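Local structure of Sso-CP2 metallo-carboxypetidase (Sulfolobus solfataricus, 4MMO) at residues A56-N61 and V127-L132; A62-L67 and K156-I161; A212-T217 and K327-A332. The protein probably acts as a zinc-dependent carboxypeptidase of the M20 peptidase family, hydrolysing peptide bonds at the C-terminal end of its substrates. All coordinates share one frame; numbering follows the deposited sequence.

Contact 1. Residues A56-N61 and V127-L132; sequences AEINVN and VNVKLL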
loop_
_atom_site.group_PDB
_atom_site.type_symbol
_atom_site.label_atom_id
_atom_site.label_comp_id
_atom_site.label_asym_id
_atom_site.label_seq_id
_atom_site.Cartn_x
_atom_site.Cartn_y
_atom_site.Cartn_z
ATOM N N ALA A 56 5.778 29.843 30.210
ATOM C CA ALA A 56 5.628 30.552 31.475
ATOM C C ALA A 56 6.862 30.343 32.334
ATOM O O ALA A 56 7.518 29.301 32.256
ATOM C CB ALA A 56 4.383 30.079 32.210
ATOM N N GLU A 57 7.173 31.344 33.147
ATOM C CA GLU A 57 8.286 31.262 34.074
ATOM C C GLU A 57 7.781 31.471 35.491
ATOM O O GLU A 57 7.034 32.410 35.760
ATOM C CB GLU A 57 9.350 32.307 33.736
ATOM C CG GLU A 57 10.553 32.270 34.668
ATOM C CD GLU A 57 11.670 33.188 34.218
ATOM O OE1 GLU A 57 11.441 34.005 33.302
ATOM O OE2 GLU A 57 12.780 33.092 34.780
ATOM N N ILE A 58 8.178 30.568 36.381
ATOM C CA ILE A 58 7.924 30.710 37.805
ATOM C C ILE A 58 9.267 30.947 38.482
ATOM O O ILE A 58 10.026 30.006 38.713
ATOM C CB ILE A 58 7.254 29.453 38.398
ATOM C CG1 ILE A 58 5.955 29.135 37.654
ATOM C CG2 ILE A 58 6.963 29.646 39.879
ATOM C CD1 ILE A 58 6.128 28.185 36.489
ATOM N N ASN A 59 9.560 32.209 38.775
ATOM C CA ASN A 59 10.822 32.580 39.400
ATOM C C ASN A 59 10.676 32.790 40.901
ATOM O O ASN A 59 9.846 33.583 41.345
ATOM C CB ASN A 59 11.381 33.851 38.765
ATOM C CG ASN A 59 12.740 34.226 39.322
ATOM O OD1 ASN A 59 13.755 33.626 38.967
ATOM N ND2 ASN A 59 12.766 35.217 40.204
ATOM N N VAL A 60 11.489 32.070 41.671
ATOM C CA VAL A 60 11.534 32.225 43.123
ATOM C C VAL A 60 12.948 32.580 43.585
ATOM O O VAL A 60 13.321 32.318 44.726
ATOM C CB VAL A 60 11.070 30.941 43.841
ATOM C CG1 VAL A 60 9.596 30.688 43.572
ATOM C CG2 VAL A 60 11.911 29.743 43.409
ATOM N N ASN A 61 13.728 33.175 42.688
ATOM C CA ASN A 61 15.091 33.605 42.996
ATOM C C ASN A 61 15.990 32.478 43.501
ATOM O O ASN A 61 16.923 32.716 44.267
ATOM C CB ASN A 61 15.065 34.751 44.010
ATOM C CG ASN A 61 14.381 35.989 43.467
ATOM O OD1 ASN A 61 13.292 36.359 43.909
ATOM N ND2 ASN A 61 15.019 36.636 42.498
ATOM N N VAL A 127 13.212 25.983 43.396
ATOM C CA VAL A 127 13.820 25.882 42.079
ATOM C C VAL A 127 12.981 26.705 41.110
ATOM O O VAL A 127 11.755 26.622 41.114
ATOM C CB VAL A 127 13.911 24.407 41.609
ATOM C CG1 VAL A 127 12.564 23.719 41.707
ATOM C CG2 VAL A 127 14.469 24.312 40.193
ATOM N N ASN A 128 13.644 27.526 40.306
ATOM C CA ASN A 128 12.952 28.277 39.276
ATOM C C ASN A 128 12.464 27.306 38.216
ATOM O O ASN A 128 13.187 26.384 37.833
ATOM C CB ASN A 128 13.882 29.312 38.656
ATOM C CG ASN A 128 14.483 30.240 39.684
ATOM O OD1 ASN A 128 13.795 30.712 40.586
ATOM N ND2 ASN A 128 15.778 30.505 39.555
ATOM N N VAL A 129 11.235 27.509 37.752
ATOM C CA VAL A 129 10.627 26.616 36.776
ATOM C C VAL A 129 10.216 27.375 35.525
ATOM O O VAL A 129 9.516 28.388 35.593
ATOM C CB VAL A 129 9.405 25.890 37.372
ATOM C CG1 VAL A 129 8.688 25.054 36.312
ATOM C CG2 VAL A 129 9.844 25.012 38.522
ATOM N N LYS A 130 10.672 26.874 34.384
ATOM C CA LYS A 130 10.247 27.371 33.085
ATOM C C LYS A 130 9.441 26.278 32.406
ATOM O O LYS A 130 9.879 25.126 32.344
ATOM C CB LYS A 130 11.458 27.744 32.240
ATOM C CG LYS A 130 12.264 28.886 32.819
ATOM C CD LYS A 130 13.472 29.201 31.965
ATOM C CE LYS A 130 14.150 30.477 32.429
ATOM N NZ LYS A 130 15.345 30.792 31.605
ATOM N N LEU A 131 8.258 26.644 31.918
ATOM C CA LEU A 131 7.344 25.698 31.289
ATOM C C LEU A 131 7.314 25.903 29.783
ATOM O O LEU A 131 7.215 27.032 29.305
ATOM C CB LEU A 131 5.929 25.881 31.838
ATOM C CG LEU A 131 5.721 25.739 33.345
ATOM C CD1 LEU A 131 4.263 26.024 33.672
ATOM C CD2 LEU A 131 6.128 24.356 33.839
ATOM N N LEU A 132 7.400 24.806 29.040
ATOM C CA LEU A 132 7.341 24.864 27.585
ATOM C C LEU A 132 6.442 23.762 27.052
ATOM O O LEU A 132 6.841 22.599 26.985
ATOM C CB LEU A 132 8.742 24.742 26.978
ATOM C CG LEU A 132 8.852 25.100 25.494
ATOM C CD1 LEU A 132 8.547 26.562 25.285
ATOM C CD2 LEU A 132 10.234 24.778 24.948
#
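Strands 56-58 and 128-132 run antiparallel, with axes 4.7 Å apart and N-to-C directions 168° from each other, as neighbours in the mixed sheet of the zinc-binding domain of this M20 peptidase. A56-L131 and I58-V129 are hydrogen-bonded pairs, and E57-K130 between them is a non-hydrogen-bonded pair. The shortest bond, I58 N to V129 O at 2.7 Å, is also nearly straight (177° at the hydrogen) and approaches almost along the C=O axis. A56 N meets L131 O less closely, at 3.3 Å, in the carbonyl plane and on a lone pair.

A56, I58, V129 and L131 share one buried face, covered by helices 24-39 and 102-121. CG1 of I58 lies beside its own backbone N, and an unstaggered chi2 of 92° turns CD1 toward the other strand. That methyl comes to 4.0 Å from both V129 CG1 and L131 CG, so one tip touches two residues on the same face of the facing strand.

On the other face, E57 and K130 lie alongside each other and point the same way, both extended. E57 OE2 meets the methylene K130 CE at 3.8 Å, whereas its 4.7 Å to K130 NZ is too long for a salt bridge; the ammonium is instead bonded to the carbonyls of K154 and K156. Beyond the paired residues, a side-chain amide takes over from the backbone: N128 OD1 also accepts from A62 N, and V60 N donates to N128 OD1 at 2.9 Å, in the plane of the amide.

Contact 2. Residues A62-L67 and K156-I161; sequences AKKTLL and KADSVI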
loop_
_atom_site.group_PDB
_atom_site.type_symbol
_atom_site.label_atom_id
_atom_site.label_comp_id
_atom_site.label_asym_id
_atom_site.label_seq_id
_atom_site.Cartn_x
_atom_site.Cartn_y
_atom_site.Cartn_z
ATOM N N ALA A 62 15.709 31.252 43.070
ATOM C CA ALA A 62 16.534 30.110 43.446
ATOM C C ALA A 62 17.759 30.030 42.546
ATOM O O ALA A 62 17.782 30.609 41.458
ATOM C CB ALA A 62 15.731 28.823 43.363
ATOM N N LYS A 63 18.775 29.306 43.006
ATOM C CA LYS A 63 20.025 29.175 42.271
ATOM C C LYS A 63 19.888 28.238 41.073
ATOM O O LYS A 63 20.605 28.381 40.081
ATOM C CB LYS A 63 21.131 28.672 43.203
ATOM C CG LYS A 63 21.526 29.670 44.278
ATOM C CD LYS A 63 22.635 29.127 45.171
ATOM C CE LYS A 63 23.098 30.169 46.179
ATOM N NZ LYS A 63 22.074 30.432 47.229
ATOM N N LYS A 64 18.970 27.280 41.173
ATOM C CA LYS A 64 18.754 26.301 40.110
ATOM C C LYS A 64 17.504 26.614 39.295
ATOM O O LYS A 64 16.497 27.076 39.839
ATOM C CB LYS A 64 18.637 24.896 40.697
ATOM C CG LYS A 64 19.960 24.302 41.147
ATOM C CD LYS A 64 19.741 22.958 41.807
ATOM C CE LYS A 64 21.048 22.255 42.118
ATOM N NZ LYS A 64 20.812 20.876 42.623
ATOM N N THR A 65 17.578 26.348 37.993
ATOM C CA THR A 65 16.455 26.561 37.085
ATOM C C THR A 65 16.140 25.277 36.329
ATOM O O THR A 65 17.016 24.690 35.690
ATOM C CB THR A 65 16.755 27.677 36.072
ATOM O OG1 THR A 65 17.004 28.901 36.770
ATOM C CG2 THR A 65 15.583 27.876 35.111
ATOM N N LEU A 66 14.881 24.856 36.407
ATOM C CA LEU A 66 14.410 23.662 35.723
ATOM C C LEU A 66 13.499 24.021 34.542
ATOM O O LEU A 66 12.562 24.804 34.683
ATOM C CB LEU A 66 13.657 22.767 36.712
ATOM C CG LEU A 66 12.984 21.519 36.139
ATOM C CD1 LEU A 66 14.018 20.528 35.626
ATOM C CD2 LEU A 66 12.084 20.873 37.180
ATOM N N LEU A 67 13.788 23.440 33.384
ATOM C CA LEU A 67 12.935 23.569 32.207
ATOM C C LEU A 67 12.054 22.329 32.097
ATOM O O LEU A 67 12.561 21.212 32.029
ATOM C CB LEU A 67 13.792 23.725 30.944
ATOM C CG LEU A 67 13.049 23.879 29.609
ATOM C CD1 LEU A 67 12.125 25.083 29.631
ATOM C CD2 LEU A 67 14.038 24.003 28.462
ATOM N N LYS A 156 17.187 29.330 28.953
ATOM C CA LYS A 156 18.330 28.832 29.711
ATOM C C LYS A 156 17.883 28.187 31.016
ATOM O O LYS A 156 17.085 28.753 31.763
ATOM C CB LYS A 156 19.322 29.956 30.011
ATOM C CG LYS A 156 20.560 29.480 30.760
ATOM C CD LYS A 156 21.492 30.627 31.109
ATOM C CE LYS A 156 22.770 30.114 31.757
ATOM N NZ LYS A 156 23.750 31.207 31.994
ATOM N N ALA A 157 18.403 26.993 31.276
ATOM C CA ALA A 157 18.101 26.266 32.501
ATOM C C ALA A 157 19.243 25.302 32.791
ATOM O O ALA A 157 20.000 24.953 31.887
ATOM C CB ALA A 157 16.795 25.514 32.357
ATOM N N ASP A 158 19.365 24.876 34.046
ATOM C CA ASP A 158 20.435 23.962 34.445
ATOM C C ASP A 158 20.079 22.521 34.121
ATOM O O ASP A 158 20.959 21.679 33.960
ATOM C CB ASP A 158 20.721 24.097 35.939
ATOM C CG ASP A 158 20.976 25.529 36.345
ATOM O OD1 ASP A 158 22.007 26.091 35.919
ATOM O OD2 ASP A 158 20.142 26.096 37.080
ATOM N N SER A 159 18.787 22.234 34.033
ATOM C CA SER A 159 18.341 20.890 33.696
ATOM C C SER A 159 16.975 20.929 33.035
ATOM O O SER A 159 16.272 21.936 33.095
ATOM C CB SER A 159 18.288 20.011 34.945
ATOM O OG SER A 159 17.331 20.496 35.867
ATOM N N VAL A 160 16.611 19.817 32.408
ATOM C CA VAL A 160 15.346 19.712 31.714
ATOM C C VAL A 160 14.716 18.348 31.943
ATOM O O VAL A 160 15.409 17.331 31.961
ATOM C CB VAL A 160 15.524 19.952 30.193
ATOM C CG1 VAL A 160 16.577 19.011 29.615
ATOM C CG2 VAL A 160 14.201 19.796 29.458
ATOM N N ILE A 161 13.398 18.334 32.127
ATOM C CA ILE A 161 12.652 17.083 32.135
ATOM C C ILE A 161 11.705 17.041 30.935
ATOM O O ILE A 161 10.991 18.004 30.651
ATOM C CB ILE A 161 11.904 16.841 33.473
ATOM C CG1 ILE A 161 10.865 17.930 33.744
ATOM C CG2 ILE A 161 12.916 16.763 34.633
ATOM C CD1 ILE A 161 9.908 17.576 34.868
HETATM O O HOH W 1 19.563 29.091 37.311
#
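Parallel strands 65-67 and 159-161, with axes 4.7 Å apart and inclined by 34°, adjoin within the mixed sheet of the alpha/beta catalytic domain, whose strand 65-71 ends on the zinc ligand H71; the zinc ligand E163 follows just after strand 159-161. The backbone bonds fix the register. L67 straddles V160, its N donating to S159 O at 2.9 Å with a nearly straight 176° at the hydrogen, and its O accepting from I161 N at 3.0 Å. T65 O takes D158 N and, weakly, S159 N.

Side-chain polarity adds a second grip on T65. CG of D158 lies beside its own backbone N (chi1 -53°), which brings D158 OD2 to T65 N at 2.7 Å through the anti lone pair. D158 thus holds both the N and the O of T65, and its negative charge would probably strengthen the hydrogen bond from T65 N. A water joins the same corner, donating to D158 OD2 and K63 O and lying 2.6 Å from T65 OG1.

Apolar contact falls on both faces. A157 CB nestles against L67 CB at 3.8 Å, and T65 CG2 touches the same methyl. On the opposite face, L66 CD1 approaches S159 OG, a hydroxyl bonded to Y434; F430 of helix 417-433 covers L66 and I161 on this face, where L66 CD1 reaches I161 CG2 at 4.0 Å.

Contact 3. Residues A212-T217 and K327-A332; sequences AKIIST and KHLQKA. With SO4 (sulfate ion), chain G.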
loop_
_atom_site.group_PDB
_atom_site.type_symbol
_atom_site.label_atom_id
_atom_site.label_comp_id
_atom_site.label_asym_id
_atom_site.label_seq_id
_atom_site.Cartn_x
_atom_site.Cartn_y
_atom_site.Cartn_z
ATOM N N ALA A 212 10.018 -1.548 -5.483
ATOM C CA ALA A 212 10.206 -2.730 -4.644
ATOM C C ALA A 212 11.671 -3.141 -4.657
ATOM O O ALA A 212 12.227 -3.535 -3.633
ATOM C CB ALA A 212 9.332 -3.881 -5.126
ATOM N N LYS A 213 12.296 -3.043 -5.823
ATOM C CA LYS A 213 13.700 -3.401 -5.954
ATOM C C LYS A 213 14.576 -2.417 -5.191
ATOM O O LYS A 213 15.544 -2.818 -4.550
ATOM C CB LYS A 213 14.106 -3.464 -7.429
ATOM C CG LYS A 213 14.060 -4.874 -8.004
ATOM C CD LYS A 213 13.981 -4.878 -9.520
ATOM C CE LYS A 213 13.773 -6.289 -10.059
ATOM N NZ LYS A 213 14.861 -7.224 -9.651
ATOM N N ILE A 214 14.219 -1.136 -5.248
ATOM C CA ILE A 214 14.967 -0.087 -4.561
ATOM C C ILE A 214 14.991 -0.323 -3.054
ATOM O O ILE A 214 16.061 -0.378 -2.445
ATOM C CB ILE A 214 14.364 1.311 -4.845
ATOM C CG1 ILE A 214 14.633 1.732 -6.293
ATOM C CG2 ILE A 214 14.912 2.362 -3.875
ATOM C CD1 ILE A 214 16.092 2.010 -6.623
ATOM N N ILE A 215 13.814 -0.463 -2.450
ATOM C CA ILE A 215 13.741 -0.630 -1.003
ATOM C C ILE A 215 14.379 -1.951 -0.572
ATOM O O ILE A 215 14.836 -2.081 0.561
ATOM C CB ILE A 215 12.292 -0.521 -0.467
ATOM C CG1 ILE A 215 11.390 -1.572 -1.111
ATOM C CG2 ILE A 215 11.751 0.885 -0.708
ATOM C CD1 ILE A 215 9.976 -1.580 -0.573
ATOM N N SER A 216 14.430 -2.920 -1.484
ATOM C CA SER A 216 15.081 -4.196 -1.197
ATOM C C SER A 216 16.589 -4.040 -1.005
ATOM O O SER A 216 17.211 -4.847 -0.318
ATOM C CB SER A 216 14.798 -5.213 -2.303
ATOM O OG SER A 216 13.439 -5.612 -2.289
ATOM N N THR A 217 17.175 -3.005 -1.604
ATOM C CA THR A 217 18.620 -2.795 -1.512
ATOM C C THR A 217 19.013 -2.162 -0.182
ATOM O O THR A 217 20.183 -2.178 0.198
ATOM C CB THR A 217 19.153 -1.886 -2.651
ATOM O OG1 THR A 217 18.579 -0.576 -2.538
ATOM C CG2 THR A 217 18.826 -2.476 -4.027
ATOM N N LYS A 327 22.928 9.265 -1.563
ATOM C CA LYS A 327 24.042 8.720 -2.332
ATOM C C LYS A 327 23.743 7.278 -2.727
ATOM O O LYS A 327 24.001 6.865 -3.857
ATOM C CB LYS A 327 25.346 8.794 -1.537
ATOM C CG LYS A 327 26.065 10.131 -1.655
ATOM C CD LYS A 327 27.292 10.188 -0.757
ATOM C CE LYS A 327 28.077 11.477 -0.960
ATOM N NZ LYS A 327 27.377 12.669 -0.403
ATOM N N HIS A 328 23.175 6.522 -1.796
ATOM C CA HIS A 328 22.823 5.132 -2.042
ATOM C C HIS A 328 21.766 4.996 -3.140
ATOM O O HIS A 328 21.890 4.159 -4.033
ATOM C CB HIS A 328 22.316 4.490 -0.752
ATOM C CG HIS A 328 21.822 3.089 -0.932
ATOM N ND1 HIS A 328 22.633 1.988 -0.765
ATOM C CD2 HIS A 328 20.598 2.612 -1.263
ATOM C CE1 HIS A 328 21.930 0.891 -0.987
ATOM N NE2 HIS A 328 20.694 1.241 -1.290
ATOM N N LEU A 329 20.723 5.816 -3.067
ATOM C CA LEU A 329 19.652 5.771 -4.056
ATOM C C LEU A 329 20.147 6.117 -5.465
ATOM O O LEU A 329 19.625 5.596 -6.449
ATOM C CB LEU A 329 18.510 6.702 -3.648
ATOM C CG LEU A 329 17.723 6.267 -2.406
ATOM C CD1 LEU A 329 16.715 7.336 -2.017
ATOM C CD2 LEU A 329 17.015 4.934 -2.628
ATOM N N GLN A 330 21.149 6.989 -5.559
ATOM C CA GLN A 330 21.781 7.295 -6.840
ATOM C C GLN A 330 22.337 6.020 -7.464
ATOM O O GLN A 330 22.029 5.689 -8.608
ATOM C CB GLN A 330 22.919 8.303 -6.662
ATOM C CG GLN A 330 22.491 9.694 -6.229
ATOM C CD GLN A 330 23.662 10.528 -5.727
ATOM O OE1 GLN A 330 24.812 10.289 -6.096
ATOM N NE2 GLN A 330 23.373 11.508 -4.874
ATOM N N LYS A 331 23.157 5.310 -6.695
ATOM C CA LYS A 331 23.784 4.074 -7.155
ATOM C C LYS A 331 22.752 3.014 -7.535
ATOM O O LYS A 331 22.964 2.235 -8.463
ATOM C CB LYS A 331 24.706 3.518 -6.070
ATOM C CG LYS A 331 25.943 4.360 -5.823
ATOM C CD LYS A 331 26.719 3.860 -4.611
ATOM C CE LYS A 331 27.971 4.685 -4.367
ATOM N NZ LYS A 331 27.671 6.143 -4.274
ATOM N N ALA A 332 21.635 2.990 -6.816
ATOM C CA ALA A 332 20.598 1.996 -7.054
ATOM C C ALA A 332 19.732 2.375 -8.251
ATOM O O ALA A 332 18.776 1.673 -8.582
ATOM C CB ALA A 332 19.740 1.822 -5.810
HETATM S S SO4 G . 18.401 -7.362 -11.183
HETATM O O1 SO4 G . 17.298 -6.433 -10.948
HETATM O O2 SO4 G . 19.505 -7.023 -10.293
HETATM O O3 SO4 G . 17.963 -8.731 -10.911
HETATM O O4 SO4 G . 18.840 -7.259 -12.575
#
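From CB, the side chain of I214 divides toward two residues of segment 327-332. CG2, anti to the backbone N, meets L329 CD2 at 3.5 Å, the two side chains crossing at about a right angle. CG1 takes the position beside the backbone N (chi1 -71°) and carries CD1 to the end of helix 318-331. There the methyl lies 3.7 Å from A332 CB and 3.3 Å from A332 O, so it touches both the side chain and the carbonyl of one residue. F334, in the loop beyond, packs on both I214 and L329.

Helices 207-218 and 318-331 meet here inside the M20 dimerisation domain, whose strands form an antiparallel sheet. Helix 207-218 also faces the second subunit: A212 packs on A212 of that chain, and K213 NZ bonds to its S216 and V219 carbonyls. The same ammonium holds a sulfate ion, probably from the crystallisation liquor, with K213 NZ 2.9 Å from O1; this sulfate is also bonded to M221 N of the second subunit.

One turn after I214, the polar part of the contact is a chain of two hydrogen bonds. OG1 of T217 sits in the crowded position between backbone N and carbonyl carbon (chi1 64°) and donates back to I214 O at 2.5 Å, an oxygen that T217 N also uses. Its proton being so directed, T217 OG1 accepts from H328 NE2 at 3.1 Å, lying at the edge of the ring and only 12° out of its plane. An alanine here would lack OG1, and H328 NE2 would probably lose its partner across the helices. The neighbouring ring atom, H328 CE1, lies 3.7 Å from T217 O.

Contacts 1 and 2 belong to one sheet, with centres 8 Å apart: strands 128-134 and 65-71 are adjacent in it, so each contact supplies one of two touching strands. N128 O to L66 N is a probable hydrogen bond between them. Contact 1 is the more buried; contact 2 is partly buried and adds a carboxylate and a water to its backbone pairing. Contact 3 lies about 33 Å from either at the nearest atoms, across the chain's centre. Also partly buried, it joins a helix to the end of another by methyl packing and one histidine-threonine hydrogen bond, without strand pairing, and alone of the three is touched by the second subunit.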